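Local atomic coordinates of imelysin (Bacteroides ovatus ATCC 8483, PDB entry 3OYV), a protein that is an imelysin-like protein, named as a peptidase, that probably binds metal at the outer membrane and takes part in bacterial iron uptake. Residues A[40-45]-A[240-245]. Residues are numbered along the deposited sequence; the frame is centred on the assembly and turned at random. Where two conformers were deposited one is given.
Sequences TNLYNA and PTYKSL
L42 and Y43 of one helix meet Y242 and K243 of the other in a reciprocal way: each helix lays a tyrosine ring under an aliphatic group of its partner. L42 comes down on the Y242 ring, its CG 4.0 Å from the ring centroid and 9° off the normal, a CH-pi contact over the centre of the face. L42 CD2 then leans toward one side of the ring and reaches Y242 CE1 at 3.6 Å, while L42 CD1 lies near Y242 CZ. The second CH-pi contact runs the other way. The Y43 ring lies against the backbone and side chain of K243, with K243 CA 3.9 Å from the Y43 centroid but displaced toward the rim, 26° off the normal. CG is anti to the backbone N in both residues (chi1 174° in Y43), and the two side chains lie side by side, pointing the same way. K243 CB sits 3.5 Å from Y43 CE1, and K243 CG passes beside Y43 CZ and OH. Beyond CG the lysine chain is extended and, in the conformer given, its end leads away from helix 21-47. L245 adds a lighter touch, its CD2 4.2 Å from L42 CD2. No hydrogen bond links the two segments; the contact is apolar, buried around L42, Y242 and L245 and more open along Y43 and K243. It packs together two long helices far apart in sequence, 21-47 and 223-261; the axes of segments 40-45 and 240-245 come within 8.7 Å, running roughly antiparallel. On the buried side, W46 and F288 meet the Y242 ring, F288 edge-to-face, while M302 of helix 298-303 touches both L42 and L245, and W282 of helix 265-283 packs on L245.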
loop_
_atom_site.group_PDB
_atom_site.type_symbol
_atom_site.label_atom_id
_atom_site.label_comp_id
_atom_site.label_asym_id
_atom_site.label_seq_id
_atom_site.Cartn_x
_atom_site.Cartn_y
_atom_site.Cartn_z
ATOM N N THR A 40 10.997 8.762 -2.358
ATOM C CA THR A 40 12.160 9.051 -3.201
ATOM C C THR A 40 13.274 8.044 -2.945
ATOM O O THR A 40 13.871 7.503 -3.884
ATOM C CB THR A 40 12.620 10.501 -3.007
ATOM O OG1 THR A 40 11.554 11.372 -3.383
ATOM C CG2 THR A 40 13.881 10.767 -3.814
ATOM N N ASN A 41 13.516 7.753 -1.672
ATOM C CA ASN A 41 14.581 6.825 -1.337
ATOM C C ASN A 41 14.233 5.402 -1.781
ATOM O O ASN A 41 15.114 4.699 -2.245
ATOM C CB ASN A 41 14.891 6.853 0.143
ATOM C CG ASN A 41 15.538 8.168 0.567
ATOM O OD1 ASN A 41 16.080 8.921 -0.274
ATOM N ND2 ASN A 41 15.448 8.466 1.853
ATOM N N LEU A 42 12.964 5.028 -1.650
ATOM C CA LEU A 42 12.499 3.687 -2.109
ATOM C C LEU A 42 12.714 3.529 -3.627
ATOM O O LEU A 42 13.268 2.541 -4.105
ATOM C CB LEU A 42 11.022 3.533 -1.762
ATOM C CG LEU A 42 10.336 2.231 -2.194
ATOM C CD1 LEU A 42 11.123 0.972 -1.762
ATOM C CD2 LEU A 42 8.942 2.245 -1.597
ATOM N N TYR A 43 12.261 4.515 -4.400
ATOM C CA TYR A 43 12.426 4.479 -5.844
ATOM C C TYR A 43 13.936 4.443 -6.212
ATOM O O TYR A 43 14.374 3.669 -7.075
ATOM C CB TYR A 43 11.758 5.692 -6.458
ATOM C CG TYR A 43 11.998 5.833 -7.953
ATOM C CD1 TYR A 43 11.644 4.830 -8.854
ATOM C CD2 TYR A 43 12.557 6.991 -8.467
ATOM C CE1 TYR A 43 11.848 4.972 -10.207
ATOM C CE2 TYR A 43 12.755 7.147 -9.818
ATOM C CZ TYR A 43 12.384 6.160 -10.702
ATOM O OH TYR A 43 12.605 6.321 -12.054
ATOM N N ASN A 44 14.728 5.325 -5.608
ATOM C CA ASN A 44 16.142 5.370 -5.937
ATOM C C ASN A 44 16.890 4.088 -5.581
ATOM O O ASN A 44 17.818 3.701 -6.304
ATOM C CB ASN A 44 16.829 6.562 -5.275
ATOM C CG ASN A 44 16.405 7.902 -5.885
ATOM O OD1 ASN A 44 15.896 7.949 -7.000
ATOM N ND2 ASN A 44 16.612 9.005 -5.129
ATOM N N ALA A 45 16.444 3.392 -4.531
ATOM C CA ALA A 45 17.101 2.143 -4.128
ATOM C C ALA A 45 16.904 1.107 -5.235
ATOM O O ALA A 45 17.810 0.364 -5.576
ATOM C CB ALA A 45 16.524 1.623 -2.855
ATOM N N PRO A 240 8.291 0.908 -12.337
ATOM C CA PRO A 240 7.300 1.944 -12.690
ATOM C C PRO A 240 6.320 2.287 -11.596
ATOM O O PRO A 240 5.875 3.436 -11.493
ATOM C CB PRO A 240 6.640 1.382 -13.950
ATOM C CG PRO A 240 7.684 0.483 -14.573
ATOM C CD PRO A 240 8.350 -0.152 -13.363
ATOM N N THR A 241 5.910 1.297 -10.805
ATOM C CA THR A 241 5.035 1.594 -9.689
ATOM C C THR A 241 5.727 2.504 -8.669
ATOM O O THR A 241 5.111 3.483 -8.195
ATOM C CB THR A 241 4.516 0.297 -9.016
ATOM O OG1 THR A 241 3.801 -0.460 -10.005
ATOM C CG2 THR A 241 3.616 0.606 -7.845
ATOM N N TYR A 242 6.990 2.219 -8.359
ATOM C CA TYR A 242 7.697 3.069 -7.418
ATOM C C TYR A 242 8.019 4.458 -8.024
ATOM O O TYR A 242 8.058 5.443 -7.290
ATOM C CB TYR A 242 8.927 2.394 -6.886
ATOM C CG TYR A 242 8.669 1.231 -5.971
ATOM C CD1 TYR A 242 7.644 1.252 -5.038
ATOM C CD2 TYR A 242 9.521 0.142 -5.982
ATOM C CE1 TYR A 242 7.436 0.167 -4.154
ATOM C CE2 TYR A 242 9.350 -0.907 -5.102
ATOM C CZ TYR A 242 8.322 -0.897 -4.182
ATOM O OH TYR A 242 8.229 -1.947 -3.281
ATOM N N LYS A 243 8.235 4.531 -9.334
ATOM C CA LYS A 243 8.392 5.834 -9.995
ATOM C C LYS A 243 7.124 6.658 -9.826
ATOM O O LYS A 243 7.174 7.845 -9.484
ATOM C CB LYS A 243 8.708 5.681 -11.494
ATOM C CG LYS A 243 9.088 7.012 -12.158
ATOM C CD LYS A 243 9.337 6.802 -13.656
ATOM C CE LYS A 243 9.747 8.098 -14.339
ATOM N NZ LYS A 243 10.104 7.933 -15.783
ATOM N N SER A 244 5.986 6.038 -10.059
ATOM C CA SER A 244 4.684 6.717 -9.921
ATOM C C SER A 244 4.479 7.174 -8.477
ATOM O O SER A 244 4.034 8.284 -8.219
ATOM C CB SER A 244 3.506 5.819 -10.373
ATOM O OG SER A 244 2.253 6.475 -10.266
ATOM N N LEU A 245 4.816 6.292 -7.533
ATOM C CA LEU A 245 4.695 6.625 -6.112
ATOM C C LEU A 245 5.549 7.843 -5.768
ATOM O O LEU A 245 5.080 8.741 -5.034
ATOM C CB LEU A 245 5.091 5.419 -5.267
ATOM C CG LEU A 245 5.097 5.622 -3.754
ATOM C CD1 LEU A 245 3.694 5.951 -3.228
ATOM C CD2 LEU A 245 5.680 4.386 -3.069
#